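Local coordinates for protein DNA polymerase (Bacillus phage phi29, PDB 2PY5) that copies the phage genome by protein-primed, highly processive strand-displacement synthesis and proofreads the new strand with a 3'-5' exonuclease, at residues 257-262 with 359-364; 261-266 with 431-436. The protein carries 2 engineered substitutions. All blocks are in the same frame, centred on the assembly; numbering follows the deposited sequence.

How the interactions relate
Following the chain from its N terminus, helix 253-260 comes first and runs through Arg261 and Leu262 into strand 263-265. Interaction 1 closes a loop of 96 residues, rich in strand, by bringing the start of helix 361-373 back against the end of helix 253-260. Interaction 2 starts from the same piece of chain and closes a longer loop of 164 residues with helix 427-447, so the first loop nests almost wholly within the second. The two contacts also touch: Met258 CG lies 3.6 Å from Ile433 CD1, and Phe360 packs on Leu263. Together they tie three helices and strand 263-265 of an antiparallel sheet within the polymerization region.

Interaction 1. Residues 257-262 with 359-364; sequences QMYSRL and LFKDFI. With EDO (1,2-ethanediol), chain T; EDO (1,2-ethanediol), chain I.
The Phe360 ring carries the methyl group of Met258 on one face, with CE 3.5 Å above the plane and displaced toward the CD2-CE2 rim, while CD1 of the same ring approaches Met258 O. This is a CH-pi contact and part of a Met-aromatic pair; the sulfur itself stands farther back, 5.0 Å from the ring centroid. The turn at the end of the methionine chain (chi3 80°) places CE over the ring. Phe360 also meets the ring of Phe198.

The second flat group, the Tyr259 ring, has Lys361 O at its edge, near the plane. Its CD2 lies 3.7 Å from Ile364 CG2, which approaches obliquely. CG of Tyr259 is anti to the backbone N (chi1 -158°), and the ring reaches across to the first turn of helix 361-373. There Lys361 NZ donates a hydrogen bond to Tyr259 OH at 3.1 Å. Asp365 joins both groups, forming a salt bridge with the lysine and a hydrogen bond with the tyrosine. The Arg261 guanidinium takes Gln257 OE1 at its edge, in plane, through an NE bond of 2.9 Å that is nearly straight at 177°.

Ile364 CD1 packs on Met258 CB at 3.8 Å. A water bridges the two backbones, donating to Met258 O at 2.7 Å and accepting from Phe360 N at 2.9 Å.

The contact therefore has an oily side and a polar rim. Met258 comes close to Tyr254 and Tyr390, both probably involved in nucleotide selection, and Ile364 is itself implicated in binding DNA and dNTP, so the apolar packing borders residues of the polymerase site. At the rim, the carboxylate of Asp365 would be expected to favour a charged lysine and to orient the tyrosine hydroxyl.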
loop_
_atom_site.group_PDB
_atom_site.type_symbol
_atom_site.label_atom_id
_atom_site.label_comp_id
_atom_site.label_asym_id
_atom_site.label_seq_id
_atom_site.Cartn_x
_atom_site.Cartn_y
_atom_site.Cartn_z
ATOM N N GLN F 257 7.919 2.915 -15.964
ATOM C CA GLN F 257 9.383 2.832 -15.749
ATOM C C GLN F 257 9.910 1.432 -16.066
ATOM O O GLN F 257 10.957 1.258 -16.705
ATOM C CB GLN F 257 9.792 3.217 -14.325
ATOM C CG GLN F 257 9.244 4.526 -13.812
ATOM C CD GLN F 257 9.276 5.626 -14.813
ATOM O OE1 GLN F 257 10.332 5.982 -15.341
ATOM N NE2 GLN F 257 8.098 6.190 -15.110
ATOM N N MET F 258 9.166 0.431 -15.615
ATOM C CA MET F 258 9.516 -0.972 -15.866
ATOM C C MET F 258 9.553 -1.298 -17.360
ATOM O O MET F 258 10.391 -2.081 -17.820
ATOM C CB MET F 258 8.540 -1.876 -15.106
ATOM C CG MET F 258 8.642 -1.647 -13.606
ATOM S SD MET F 258 7.235 -2.298 -12.684
ATOM C CE MET F 258 7.741 -3.916 -12.672
ATOM N N TYR F 259 8.665 -0.672 -18.129
ATOM C CA TYR F 259 8.539 -0.993 -19.535
ATOM C C TYR F 259 9.677 -0.429 -20.371
ATOM O O TYR F 259 10.075 -1.060 -21.341
ATOM C CB TYR F 259 7.214 -0.455 -20.078
ATOM C CG TYR F 259 6.729 -1.155 -21.329
ATOM C CD1 TYR F 259 6.858 -0.567 -22.574
ATOM C CD2 TYR F 259 6.135 -2.409 -21.254
ATOM C CE1 TYR F 259 6.411 -1.224 -23.739
ATOM C CE2 TYR F 259 5.667 -3.059 -22.383
ATOM C CZ TYR F 259 5.817 -2.469 -23.629
ATOM O OH TYR F 259 5.353 -3.107 -24.745
ATOM N N SER F 260 10.216 0.740 -19.992
ATOM C CA SER F 260 11.128 1.444 -20.905
ATOM C C SER F 260 12.472 1.893 -20.350
ATOM O O SER F 260 13.371 2.203 -21.144
ATOM C CB SER F 260 10.426 2.648 -21.536
ATOM O OG SER F 260 10.221 3.675 -20.608
ATOM N N ARG F 261 12.658 1.882 -19.034
ATOM C CA ARG F 261 13.908 2.379 -18.481
ATOM C C ARG F 261 15.015 1.341 -18.407
ATOM O O ARG F 261 14.760 0.149 -18.371
ATOM C CB ARG F 261 13.722 2.974 -17.077
ATOM C CG ARG F 261 12.733 4.114 -17.031
ATOM C CD ARG F 261 13.241 5.381 -17.667
ATOM N NE ARG F 261 12.426 6.520 -17.254
ATOM C CZ ARG F 261 12.593 7.768 -17.656
ATOM N NH1 ARG F 261 13.556 8.087 -18.520
ATOM N NH2 ARG F 261 11.794 8.720 -17.185
ATOM N N LEU F 262 16.249 1.825 -18.415
ATOM C CA LEU F 262 17.415 0.979 -18.175
ATOM C C LEU F 262 17.413 0.520 -16.726
ATOM O O LEU F 262 17.469 1.345 -15.813
ATOM C CB LEU F 262 18.696 1.750 -18.475
ATOM C CG LEU F 262 19.998 0.965 -18.477
ATOM C CD1 LEU F 262 20.025 -0.096 -19.608
ATOM C CD2 LEU F 262 21.162 1.947 -18.611
ATOM N N LEU F 359 12.980 -6.197 -19.616
ATOM C CA LEU F 359 12.767 -7.376 -18.763
ATOM C C LEU F 359 11.298 -7.601 -18.427
ATOM O O LEU F 359 10.900 -8.735 -18.168
ATOM C CB LEU F 359 13.599 -7.302 -17.473
ATOM C CG LEU F 359 15.092 -7.562 -17.657
ATOM C CD1 LEU F 359 15.879 -7.033 -16.465
ATOM C CD2 LEU F 359 15.356 -9.046 -17.852
ATOM N N PHE F 360 10.494 -6.527 -18.442
ATOM C CA PHE F 360 9.084 -6.597 -18.059
ATOM C C PHE F 360 8.100 -6.500 -19.215
ATOM O O PHE F 360 6.888 -6.492 -18.982
ATOM C CB PHE F 360 8.767 -5.497 -17.036
ATOM C CG PHE F 360 9.583 -5.589 -15.798
ATOM C CD1 PHE F 360 10.744 -4.849 -15.651
ATOM C CD2 PHE F 360 9.217 -6.458 -14.797
ATOM C CE1 PHE F 360 11.473 -4.946 -14.497
ATOM C CE2 PHE F 360 9.975 -6.574 -13.647
ATOM C CZ PHE F 360 11.097 -5.810 -13.507
ATOM N N LYS F 361 8.605 -6.464 -20.448
ATOM C CA LYS F 361 7.764 -6.216 -21.613
ATOM C C LYS F 361 6.609 -7.214 -21.709
ATOM O O LYS F 361 5.449 -6.824 -21.812
ATOM C CB LYS F 361 8.570 -6.297 -22.893
ATOM C CG LYS F 361 7.734 -6.012 -24.114
ATOM C CD LYS F 361 8.590 -5.861 -25.338
ATOM C CE LYS F 361 7.793 -6.085 -26.594
ATOM N NZ LYS F 361 6.597 -5.201 -26.693
ATOM N N ASP F 362 6.930 -8.506 -21.692
ATOM C CA ASP F 362 5.902 -9.520 -21.928
ATOM C C ASP F 362 4.865 -9.556 -20.805
ATOM O O ASP F 362 3.685 -9.762 -21.061
ATOM C CB ASP F 362 6.524 -10.907 -22.136
ATOM C CG ASP F 362 7.308 -11.021 -23.443
ATOM O OD1 ASP F 362 7.111 -10.196 -24.368
ATOM O OD2 ASP F 362 8.115 -11.975 -23.552
ATOM N N PHE F 363 5.301 -9.358 -19.568
ATOM C CA PHE F 363 4.380 -9.357 -18.414
ATOM C C PHE F 363 3.438 -8.175 -18.498
ATOM O O PHE F 363 2.226 -8.295 -18.315
ATOM C CB PHE F 363 5.181 -9.277 -17.105
ATOM C CG PHE F 363 4.326 -9.206 -15.861
ATOM C CD1 PHE F 363 3.810 -10.363 -15.295
ATOM C CD2 PHE F 363 4.033 -7.982 -15.251
ATOM C CE1 PHE F 363 3.008 -10.308 -14.143
ATOM C CE2 PHE F 363 3.232 -7.931 -14.100
ATOM C CZ PHE F 363 2.748 -9.095 -13.542
ATOM N N ILE F 364 4.002 -7.015 -18.776
ATOM C CA ILE F 364 3.188 -5.810 -18.844
ATOM C C ILE F 364 2.254 -5.854 -20.053
ATOM O O ILE F 364 1.094 -5.478 -19.953
ATOM C CB ILE F 364 4.063 -4.533 -18.821
ATOM C CG1 ILE F 364 4.733 -4.406 -17.448
ATOM C CG2 ILE F 364 3.227 -3.286 -19.155
ATOM C CD1 ILE F 364 5.770 -3.315 -17.332
HETATM C C1 EDO T . 8.343 7.827 -18.134
HETATM O O1 EDO T . 7.076 7.798 -17.469
HETATM C C2 EDO T . 8.653 6.476 -18.773
HETATM O O2 EDO T . 7.692 6.157 -19.791
HETATM C C1 EDO I . 16.767 3.012 -22.039
HETATM O O1 EDO I . 17.982 3.756 -21.895
HETATM C C2 EDO I . 15.604 3.965 -22.301
HETATM O O2 EDO I . 14.640 3.397 -23.203
HETATM O O HOH W 1 10.624 -3.960 -19.730
#

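Interaction 2. Residues 261-266 with 431-436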
loop_
_atom_site.group_PDB
_atom_site.type_symbol
_atom_site.label_atom_id
_atom_site.label_comp_id
_atom_site.label_asym_id
_atom_site.label_seq_id
_atom_site.Cartn_x
_atom_site.Cartn_y
_atom_site.Cartn_z
ATOM N N ARG F 261 12.658 1.882 -19.034
ATOM C CA ARG F 261 13.908 2.379 -18.481
ATOM C C ARG F 261 15.015 1.341 -18.407
ATOM O O ARG F 261 14.760 0.149 -18.371
ATOM C CB ARG F 261 13.722 2.974 -17.077
ATOM C CG ARG F 261 12.733 4.114 -17.031
ATOM C CD ARG F 261 13.241 5.381 -17.667
ATOM N NE ARG F 261 12.426 6.520 -17.254
ATOM C CZ ARG F 261 12.593 7.768 -17.656
ATOM N NH1 ARG F 261 13.556 8.087 -18.520
ATOM N NH2 ARG F 261 11.794 8.720 -17.185
ATOM N N LEU F 262 16.249 1.825 -18.415
ATOM C CA LEU F 262 17.415 0.979 -18.175
ATOM C C LEU F 262 17.413 0.520 -16.726
ATOM O O LEU F 262 17.469 1.345 -15.813
ATOM C CB LEU F 262 18.696 1.750 -18.475
ATOM C CG LEU F 262 19.998 0.965 -18.477
ATOM C CD1 LEU F 262 20.025 -0.096 -19.608
ATOM C CD2 LEU F 262 21.162 1.947 -18.611
ATOM N N LEU F 263 17.383 -0.788 -16.513
ATOM C CA LEU F 263 17.233 -1.359 -15.174
ATOM C C LEU F 263 18.289 -2.423 -14.889
ATOM O O LEU F 263 18.775 -3.095 -15.812
ATOM C CB LEU F 263 15.829 -1.918 -14.974
ATOM C CG LEU F 263 14.666 -0.924 -15.053
ATOM C CD1 LEU F 263 13.310 -1.617 -15.124
ATOM C CD2 LEU F 263 14.760 0.020 -13.843
ATOM N N PRO F 264 18.661 -2.585 -13.618
ATOM C CA PRO F 264 19.783 -3.449 -13.263
ATOM C C PRO F 264 19.443 -4.929 -13.225
ATOM O O PRO F 264 18.312 -5.319 -12.894
ATOM C CB PRO F 264 20.117 -2.966 -11.840
ATOM C CG PRO F 264 18.798 -2.630 -11.295
ATOM C CD PRO F 264 18.096 -1.934 -12.412
ATOM N N TYR F 265 20.450 -5.762 -13.501
ATOM C CA TYR F 265 20.337 -7.197 -13.282
ATOM C C TYR F 265 21.721 -7.787 -12.983
ATOM O O TYR F 265 22.771 -7.107 -13.124
ATOM C CB TYR F 265 19.687 -7.891 -14.496
ATOM C CG TYR F 265 20.594 -8.016 -15.691
ATOM C CD1 TYR F 265 21.346 -9.173 -15.898
ATOM C CD2 TYR F 265 20.718 -6.984 -16.606
ATOM C CE1 TYR F 265 22.195 -9.288 -16.983
ATOM C CE2 TYR F 265 21.587 -7.103 -17.720
ATOM C CZ TYR F 265 22.325 -8.244 -17.868
ATOM O OH TYR F 265 23.176 -8.378 -18.976
ATOM N N GLY F 266 21.714 -9.059 -12.590
ATOM C CA GLY F 266 22.938 -9.798 -12.369
ATOM C C GLY F 266 23.692 -9.521 -11.096
ATOM O O GLY F 266 23.226 -8.777 -10.220
ATOM N N VAL F 431 15.172 -0.446 -6.187
ATOM C CA VAL F 431 15.870 0.833 -6.035
ATOM C C VAL F 431 15.740 1.671 -7.310
ATOM O O VAL F 431 15.420 2.860 -7.273
ATOM C CB VAL F 431 17.364 0.612 -5.707
ATOM C CG1 VAL F 431 18.174 1.871 -5.944
ATOM C CG2 VAL F 431 17.514 0.072 -4.264
ATOM N N PHE F 432 15.977 1.042 -8.471
ATOM C CA PHE F 432 15.951 1.777 -9.718
ATOM C C PHE F 432 14.567 2.045 -10.295
ATOM O O PHE F 432 14.354 3.055 -10.963
ATOM C CB PHE F 432 16.854 1.083 -10.740
ATOM C CG PHE F 432 18.295 1.434 -10.553
ATOM C CD1 PHE F 432 19.097 0.724 -9.663
ATOM C CD2 PHE F 432 18.847 2.514 -11.221
ATOM C CE1 PHE F 432 20.427 1.078 -9.491
ATOM C CE2 PHE F 432 20.178 2.873 -11.026
ATOM C CZ PHE F 432 20.958 2.156 -10.164
ATOM N N ILE F 433 13.618 1.175 -10.008
ATOM C CA ILE F 433 12.260 1.436 -10.481
ATOM C C ILE F 433 11.728 2.696 -9.808
ATOM O O ILE F 433 11.186 3.586 -10.488
ATOM C CB ILE F 433 11.338 0.237 -10.293
ATOM C CG1 ILE F 433 11.692 -0.882 -11.287
ATOM C CG2 ILE F 433 9.852 0.664 -10.491
ATOM C CD1 ILE F 433 11.061 -2.227 -10.958
ATOM N N THR F 434 11.906 2.810 -8.486
ATOM C CA THR F 434 11.410 4.004 -7.782
ATOM C C THR F 434 12.262 5.247 -8.126
ATOM O O THR F 434 11.721 6.358 -8.239
ATOM C CB THR F 434 11.304 3.804 -6.290
ATOM O OG1 THR F 434 12.609 3.594 -5.729
ATOM C CG2 THR F 434 10.384 2.634 -5.949
ATOM N N ALA F 435 13.566 5.059 -8.370
ATOM C CA ALA F 435 14.444 6.171 -8.748
ATOM C C ALA F 435 14.029 6.782 -10.079
ATOM O O ALA F 435 13.900 7.989 -10.206
ATOM C CB ALA F 435 15.924 5.737 -8.780
ATOM N N TRP F 436 13.778 5.935 -11.071
ATOM C CA TRP F 436 13.307 6.429 -12.334
ATOM C C TRP F 436 11.932 7.104 -12.213
ATOM O O TRP F 436 11.662 8.071 -12.934
ATOM C CB TRP F 436 13.252 5.280 -13.355
ATOM C CG TRP F 436 14.578 4.945 -13.991
ATOM C CD1 TRP F 436 15.232 3.737 -13.967
ATOM C CD2 TRP F 436 15.365 5.806 -14.821
ATOM N NE1 TRP F 436 16.394 3.813 -14.702
ATOM C CE2 TRP F 436 16.493 5.062 -15.251
ATOM C CE3 TRP F 436 15.227 7.125 -15.249
ATOM C CZ2 TRP F 436 17.473 5.611 -16.049
ATOM C CZ3 TRP F 436 16.201 7.658 -16.056
ATOM C CH2 TRP F 436 17.313 6.900 -16.446
#
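Leu262 O accepts the indole N-H of Trp436, with NE1 2.9 Å away and an N-H...O angle of 145°. The bond is bent: the donor is tilted from the carbonyl plane, and the oxygen likewise lies somewhat out of the indole plane. It gives the indole N-H a backbone partner and fixes how the ring is turned against the chain leaving helix 253-260.

Arg261 spreads over one face of that indole. Its CB sits above the five-membered ring, 3.6 Å from the centroid in a CH-pi contact, and CD follows above the CD2-CE3 bond. The guanidinium then extends past the CE3-CZ3 rim, its plane only 12° from that of the indole, with NE 3.5 Å from Trp436 CE3 and NH1 near CZ3. A bend at chi2 (-72°) sets CD over the ring. The stacked group is also hydrogen-bonded at NE, to Gln257, and at NH2, to Thr440 OG1.

Farther along, Leu263 CD2 wedges in at the indole edge, 3.7 Å from Trp436 CD1, and also touches Phe432 CB and Ile433 CG1. Pro264 closes the row: its CD lies 3.7 Å from Phe432 CB, while CG comes obliquely to the phenyl ring at CD1. Helix 427-447 also carries Thr434, probably involved in binding template-primer structures, and Ile433 lies near Tyr390 and Tyr254.

Strand 263-265 runs nearly antiparallel to segment 431-436 of helix 427-447, their axes 8.4 Å apart. On the strand's other contacts, Leu263 and Tyr265 pair through their backbones with strand 340-356, making it part of the antiparallel sheet. Leu283 of strand 283-294 meets Leu262, Pro264 and Phe432, and Val331 of helix 330-339 packs on Trp436. Ile433 reaches Met258 on helix 253-260, so helix 427-447 contacts both that helix and the sheet.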